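Local coordinates for azurocidin (Homo sapiens, PDB 1A7S), which kills many Gram-negative bacteria, attracts monocytes and fibroblasts, and binds heparin as a neutrophil granule homologue of the serine proteases, at residues A[1-13]-A[130-144]. Numbering follows the deposited sequence.
Sequences IVGGRKARPRQFP and SQRSGGRLSRFPRFV. With NAG (2-acetamido-2-deoxy-beta-D-glucopyranose), chain B; EOH (ethanol), chain K.
Arg5 and Phe143 face each other as a hydrogen-bonded antiparallel pair where the mature N-terminus of this trypsin-like fold pairs with the start of strand 142-148. Arg5 N gives to Phe143 O at 2.9 Å, Phe143 N returns a bond to Arg5 O, and Ala7 N prolongs the ladder to Pro141 O. The buried Ile1 illustrates the end state of zymogen activation in the chymotrypsin family: its amino group donates to Ser130 O and also to Asp174, the latter being the pairing seen in activated proteases of this family, although azurocidin is a protease homologue.

Arg142 shows how one side chain can stitch such a junction. Arg142 CB rests 3.4 Å from Arg5 O and Arg142 CG lies farther from it, at 4.0 Å; the chain then bends at chi3 (73°), laying one guanidinium face over Arg5 C and Lys6 N. NE donates to a water that also joins Ile1 O and Gly4 N, NH1 lies beside Lys6 CB, and Arg142 NH2 reaches Gly4 O at 3.0 Å from above the carbonyl plane. Nearby, extended Lys6 sets CE and NZ over one face of Phe140, Lys6 NZ making a cation-pi contact 3.9 Å from the ring centroid.

On the sheet face of Arg5, Phe143 takes Gln11 NE2 over its ring, while Phe12 CZ meets Phe143 CB at 3.5 Å. Arg5 CD lies against Phe143 CZ, and Arg5 NH1 donates to NAG O3 of the glycan at 3.2 Å.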
loop_
_atom_site.group_PDB
_atom_site.type_symbol
_atom_site.label_atom_id
_atom_site.label_comp_id
_atom_site.label_asym_id
_atom_site.label_seq_id
_atom_site.Cartn_x
_atom_site.Cartn_y
_atom_site.Cartn_z
ATOM N N ILE A 1 -6.924 1.648 -9.448
ATOM C CA ILE A 1 -6.129 2.772 -10.056
ATOM C C ILE A 1 -6.884 3.311 -11.236
ATOM O O ILE A 1 -7.268 2.533 -12.106
ATOM C CB ILE A 1 -4.752 2.241 -10.485
ATOM C CG1 ILE A 1 -3.910 1.649 -9.324
ATOM C CG2 ILE A 1 -3.950 3.282 -11.275
ATOM C CD1 ILE A 1 -3.390 2.698 -8.306
ATOM N N VAL A 2 -7.030 4.644 -11.249
ATOM C CA VAL A 2 -7.611 5.354 -12.365
ATOM C C VAL A 2 -6.535 5.994 -13.187
ATOM O O VAL A 2 -5.518 6.454 -12.661
ATOM C CB VAL A 2 -8.664 6.400 -11.856
ATOM C CG1 VAL A 2 -8.187 7.353 -10.867
ATOM C CG2 VAL A 2 -9.363 7.023 -13.066
ATOM N N GLY A 3 -6.690 5.978 -14.517
ATOM C CA GLY A 3 -5.762 6.679 -15.367
ATOM C C GLY A 3 -4.453 5.985 -15.548
ATOM O O GLY A 3 -3.477 6.638 -15.964
ATOM N N GLY A 4 -4.365 4.725 -15.232
ATOM C CA GLY A 4 -3.158 3.943 -15.284
ATOM C C GLY A 4 -3.091 2.968 -16.450
ATOM O O GLY A 4 -3.956 2.927 -17.301
ATOM N N ARG A 5 -2.043 2.192 -16.438
ATOM C CA ARG A 5 -1.720 1.163 -17.427
ATOM C C ARG A 5 -1.666 -0.203 -16.762
ATOM O O ARG A 5 -1.324 -0.331 -15.582
ATOM C CB ARG A 5 -0.332 1.473 -18.006
ATOM C CG ARG A 5 0.327 0.626 -18.970
ATOM C CD ARG A 5 1.705 1.133 -19.433
ATOM N NE ARG A 5 1.511 2.445 -20.099
ATOM C CZ ARG A 5 2.529 3.268 -20.315
ATOM N NH1 ARG A 5 3.762 3.001 -19.861
ATOM N NH2 ARG A 5 2.279 4.414 -20.922
ATOM N N LYS A 6 -1.997 -1.237 -17.515
ATOM C CA LYS A 6 -1.911 -2.608 -17.019
ATOM C C LYS A 6 -0.464 -2.941 -16.744
ATOM O O LYS A 6 0.425 -2.708 -17.571
ATOM C CB LYS A 6 -2.474 -3.531 -18.079
ATOM C CG LYS A 6 -2.501 -4.999 -17.731
ATOM C CD LYS A 6 -3.137 -5.807 -18.876
ATOM C CE LYS A 6 -2.993 -7.311 -18.626
ATOM N NZ LYS A 6 -3.645 -8.057 -19.749
ATOM N N ALA A 7 -0.218 -3.452 -15.525
ATOM C CA ALA A 7 1.116 -3.909 -15.153
ATOM C C ALA A 7 1.480 -5.222 -15.850
ATOM O O ALA A 7 0.582 -5.979 -16.289
ATOM C CB ALA A 7 1.187 -4.121 -13.627
ATOM N N ARG A 8 2.768 -5.545 -15.873
ATOM C CA ARG A 8 3.249 -6.824 -16.301
ATOM C C ARG A 8 3.501 -7.723 -15.101
ATOM O O ARG A 8 3.685 -7.263 -13.982
ATOM C CB ARG A 8 4.567 -6.606 -17.076
ATOM C CG ARG A 8 4.178 -5.882 -18.417
ATOM C CD ARG A 8 5.273 -5.495 -19.243
ATOM N NE ARG A 8 5.941 -6.650 -19.891
ATOM C CZ ARG A 8 6.812 -6.499 -20.844
ATOM N NH1 ARG A 8 7.057 -5.302 -21.380
ATOM N NH2 ARG A 8 7.541 -7.533 -21.190
ATOM N N PRO A 9 3.527 -9.060 -15.337
ATOM C CA PRO A 9 3.811 -9.950 -14.218
ATOM C C PRO A 9 5.159 -9.578 -13.592
ATOM O O PRO A 9 6.127 -9.330 -14.284
ATOM C CB PRO A 9 3.841 -11.329 -14.859
ATOM C CG PRO A 9 2.925 -11.210 -16.027
ATOM C CD PRO A 9 3.169 -9.792 -16.553
ATOM N N ARG A 10 5.217 -9.515 -12.304
ATOM C CA ARG A 10 6.389 -9.271 -11.464
ATOM C C ARG A 10 6.864 -7.863 -11.587
ATOM O O ARG A 10 7.958 -7.570 -11.058
ATOM C CB ARG A 10 7.514 -10.278 -11.775
ATOM C CG ARG A 10 7.070 -11.697 -11.957
ATOM C CD ARG A 10 8.224 -12.656 -12.035
ATOM N NE ARG A 10 9.220 -12.333 -13.039
ATOM C CZ ARG A 10 9.159 -12.666 -14.351
ATOM N NH1 ARG A 10 8.141 -13.351 -14.821
ATOM N NH2 ARG A 10 10.160 -12.352 -15.137
ATOM N N GLN A 11 6.097 -6.955 -12.195
ATOM C CA GLN A 11 6.582 -5.567 -12.302
ATOM C C GLN A 11 6.644 -4.925 -10.903
ATOM O O GLN A 11 7.531 -4.090 -10.693
ATOM C CB GLN A 11 5.636 -4.763 -13.188
ATOM C CG GLN A 11 6.140 -3.355 -13.467
ATOM C CD GLN A 11 5.306 -2.627 -14.482
ATOM O OE1 GLN A 11 4.416 -3.218 -15.167
ATOM N NE2 GLN A 11 5.443 -1.316 -14.577
ATOM N N PHE A 12 5.719 -5.275 -10.020
ATOM C CA PHE A 12 5.680 -4.786 -8.643
ATOM C C PHE A 12 5.638 -5.938 -7.674
ATOM O O PHE A 12 4.609 -6.278 -7.062
ATOM C CB PHE A 12 4.429 -3.896 -8.459
ATOM C CG PHE A 12 4.429 -2.754 -9.461
ATOM C CD1 PHE A 12 5.180 -1.638 -9.299
ATOM C CD2 PHE A 12 3.638 -2.790 -10.596
ATOM C CE1 PHE A 12 5.143 -0.585 -10.167
ATOM C CE2 PHE A 12 3.574 -1.796 -11.482
ATOM C CZ PHE A 12 4.354 -0.663 -11.312
ATOM N N PRO A 13 6.795 -6.626 -7.530
ATOM C CA PRO A 13 6.781 -7.935 -6.841
ATOM C C PRO A 13 6.678 -7.865 -5.312
ATOM O O PRO A 13 6.534 -8.905 -4.663
ATOM C CB PRO A 13 8.056 -8.586 -7.316
ATOM C CG PRO A 13 8.980 -7.482 -7.664
ATOM C CD PRO A 13 8.130 -6.329 -8.105
ATOM N N SER A 130 -10.354 -0.108 -8.378
ATOM C CA SER A 130 -11.238 0.277 -9.462
ATOM C C SER A 130 -10.726 1.505 -10.225
ATOM O O SER A 130 -9.723 2.126 -9.864
ATOM C CB SER A 130 -12.613 0.633 -8.861
ATOM O OG SER A 130 -12.491 1.763 -7.999
ATOM N N GLN A 131 -11.458 1.860 -11.252
ATOM C CA GLN A 131 -11.216 3.010 -12.134
ATOM C C GLN A 131 -12.110 4.185 -11.841
ATOM O O GLN A 131 -11.938 5.281 -12.379
ATOM C CB GLN A 131 -11.175 2.694 -13.594
ATOM C CG GLN A 131 -9.996 1.821 -14.060
ATOM C CD GLN A 131 -9.971 0.482 -13.392
ATOM O OE1 GLN A 131 -10.889 -0.302 -13.599
ATOM N NE2 GLN A 131 -8.999 0.217 -12.523
ATOM N N ARG A 132 -13.130 3.985 -11.028
ATOM C CA ARG A 132 -14.073 4.989 -10.640
ATOM C C ARG A 132 -14.663 4.581 -9.283
ATOM O O ARG A 132 -14.737 3.384 -8.971
ATOM C CB ARG A 132 -15.187 5.181 -11.669
ATOM C CG ARG A 132 -16.086 4.032 -11.885
ATOM C CD ARG A 132 -17.241 4.245 -12.869
ATOM N NE ARG A 132 -18.099 3.081 -12.914
ATOM C CZ ARG A 132 -19.041 2.753 -12.051
ATOM N NH1 ARG A 132 -19.483 3.659 -11.164
ATOM N NH2 ARG A 132 -19.631 1.582 -12.160
ATOM N N SER A 133 -15.097 5.546 -8.522
ATOM C CA SER A 133 -15.711 5.230 -7.227
ATOM C C SER A 133 -16.947 4.379 -7.498
ATOM O O SER A 133 -17.762 4.698 -8.309
ATOM C CB SER A 133 -16.104 6.614 -6.620
ATOM O OG SER A 133 -16.897 6.290 -5.452
ATOM N N GLY A 134 -17.046 3.254 -6.796
ATOM C CA GLY A 134 -18.123 2.289 -6.942
ATOM C C GLY A 134 -17.985 1.347 -8.102
ATOM O O GLY A 134 -18.866 0.478 -8.300
ATOM N N GLY A 135 -16.880 1.413 -8.870
ATOM C CA GLY A 135 -16.721 0.486 -9.975
ATOM C C GLY A 135 -16.010 -0.794 -9.582
ATOM O O GLY A 135 -15.608 -0.997 -8.443
ATOM N N ARG A 136 -15.960 -1.747 -10.455
ATOM C CA ARG A 136 -15.314 -3.005 -10.227
ATOM C C ARG A 136 -13.826 -2.837 -10.071
ATOM O O ARG A 136 -13.198 -1.979 -10.710
ATOM C CB ARG A 136 -15.568 -3.971 -11.445
ATOM C CG ARG A 136 -17.022 -4.257 -11.664
ATOM C CD ARG A 136 -17.251 -4.932 -13.059
ATOM N NE ARG A 136 -16.647 -6.256 -13.024
ATOM C CZ ARG A 136 -16.719 -7.097 -14.022
ATOM N NH1 ARG A 136 -17.389 -6.778 -15.101
ATOM N NH2 ARG A 136 -16.180 -8.272 -13.897
ATOM N N LEU A 137 -13.230 -3.715 -9.293
ATOM C CA LEU A 137 -11.783 -3.873 -9.195
ATOM C C LEU A 137 -11.240 -4.308 -10.555
ATOM O O LEU A 137 -11.957 -4.810 -11.415
ATOM C CB LEU A 137 -11.404 -4.909 -8.177
ATOM C CG LEU A 137 -11.765 -4.713 -6.714
ATOM C CD1 LEU A 137 -11.375 -5.953 -5.930
ATOM C CD2 LEU A 137 -11.161 -3.477 -6.121
ATOM N N SER A 138 -9.920 -4.132 -10.698
ATOM C CA SER A 138 -9.223 -4.657 -11.852
ATOM C C SER A 138 -8.604 -5.998 -11.495
ATOM O O SER A 138 -7.927 -6.141 -10.464
ATOM C CB SER A 138 -8.080 -3.667 -12.224
ATOM O OG SER A 138 -7.287 -4.265 -13.238
ATOM N N ARG A 139 -8.829 -7.015 -12.334
ATOM C CA ARG A 139 -8.207 -8.322 -12.041
ATOM C C ARG A 139 -6.706 -8.309 -12.188
ATOM O O ARG A 139 -6.003 -9.069 -11.545
ATOM C CB ARG A 139 -8.840 -9.447 -12.887
ATOM C CG ARG A 139 -8.517 -9.368 -14.386
ATOM C CD ARG A 139 -9.392 -10.338 -15.189
ATOM N NE ARG A 139 -9.067 -11.714 -14.885
ATOM C CZ ARG A 139 -9.655 -12.782 -15.445
ATOM N NH1 ARG A 139 -10.822 -12.610 -16.088
ATOM N NH2 ARG A 139 -9.175 -13.947 -15.283
ATOM N N PHE A 140 -6.209 -7.428 -13.055
ATOM C CA PHE A 140 -4.743 -7.262 -13.231
ATOM C C PHE A 140 -4.288 -6.059 -12.445
ATOM O O PHE A 140 -5.025 -5.064 -12.254
ATOM C CB PHE A 140 -4.429 -7.067 -14.723
ATOM C CG PHE A 140 -4.852 -8.228 -15.602
ATOM C CD1 PHE A 140 -4.306 -9.466 -15.467
ATOM C CD2 PHE A 140 -5.873 -8.061 -16.514
ATOM C CE1 PHE A 140 -4.707 -10.514 -16.286
ATOM C CE2 PHE A 140 -6.320 -9.116 -17.285
ATOM C CZ PHE A 140 -5.729 -10.334 -17.192
ATOM N N PRO A 141 -3.045 -6.016 -11.993
ATOM C CA PRO A 141 -2.544 -4.828 -11.355
ATOM C C PRO A 141 -2.401 -3.699 -12.424
ATOM O O PRO A 141 -2.132 -4.018 -13.571
ATOM C CB PRO A 141 -1.192 -5.218 -10.769
ATOM C CG PRO A 141 -0.965 -6.637 -11.186
ATOM C CD PRO A 141 -1.937 -6.931 -12.320
ATOM N N ARG A 142 -2.648 -2.495 -11.988
ATOM C CA ARG A 142 -2.476 -1.311 -12.868
ATOM C C ARG A 142 -1.567 -0.337 -12.126
ATOM O O ARG A 142 -1.492 -0.380 -10.911
ATOM C CB ARG A 142 -3.820 -0.729 -13.266
ATOM C CG ARG A 142 -4.735 -1.702 -13.957
ATOM C CD ARG A 142 -6.002 -1.053 -14.438
ATOM N NE ARG A 142 -5.749 -0.191 -15.606
ATOM C CZ ARG A 142 -5.634 -0.591 -16.850
ATOM N NH1 ARG A 142 -5.725 -1.830 -17.267
ATOM N NH2 ARG A 142 -5.352 0.373 -17.788
ATOM N N PHE A 143 -0.945 0.589 -12.865
ATOM C CA PHE A 143 -0.042 1.550 -12.289
ATOM C C PHE A 143 -0.129 2.874 -12.983
ATOM O O PHE A 143 -0.461 2.987 -14.179
ATOM C CB PHE A 143 1.387 1.007 -12.227
ATOM C CG PHE A 143 2.057 0.947 -13.582
ATOM C CD1 PHE A 143 1.755 -0.058 -14.487
ATOM C CD2 PHE A 143 2.981 1.903 -13.958
ATOM C CE1 PHE A 143 2.266 -0.065 -15.777
ATOM C CE2 PHE A 143 3.548 1.830 -15.226
ATOM C CZ PHE A 143 3.161 0.848 -16.122
ATOM N N VAL A 144 0.206 3.905 -12.243
ATOM C CA VAL A 144 0.178 5.275 -12.761
ATOM C C VAL A 144 1.375 6.064 -12.217
ATOM O O VAL A 144 1.807 5.830 -11.083
ATOM C CB VAL A 144 -1.149 5.959 -12.387
ATOM C CG1 VAL A 144 -1.444 6.006 -10.894
ATOM C CG2 VAL A 144 -1.430 7.219 -13.114
HETATM C C1 NAG B . 5.761 7.118 -16.652
HETATM C C2 NAG B . 4.999 6.628 -17.930
HETATM C C3 NAG B . 6.024 6.099 -18.919
HETATM C C4 NAG B . 6.968 7.339 -19.260
HETATM C C5 NAG B . 7.695 7.611 -17.921
HETATM C C6 NAG B . 8.523 8.871 -17.952
HETATM C C7 NAG B . 2.797 5.589 -17.416
HETATM C C8 NAG B . 2.044 4.422 -16.868
HETATM N N2 NAG B . 4.141 5.468 -17.545
HETATM O O3 NAG B . 5.391 5.776 -20.114
HETATM O O4 NAG B . 7.924 6.760 -20.204
HETATM O O5 NAG B . 6.692 8.153 -17.035
HETATM O O6 NAG B . 7.952 9.810 -18.820
HETATM O O7 NAG B . 2.273 6.621 -17.682
HETATM C C1 EOH K . -17.141 -0.592 -13.671
HETATM C C2 EOH K . -18.411 -1.143 -13.048
HETATM O O EOH K . -17.182 0.863 -13.704
HETATM O O HOH W 1 -6.144 2.523 -14.665
HETATM O O HOH W 2 -3.229 -0.642 -20.291
#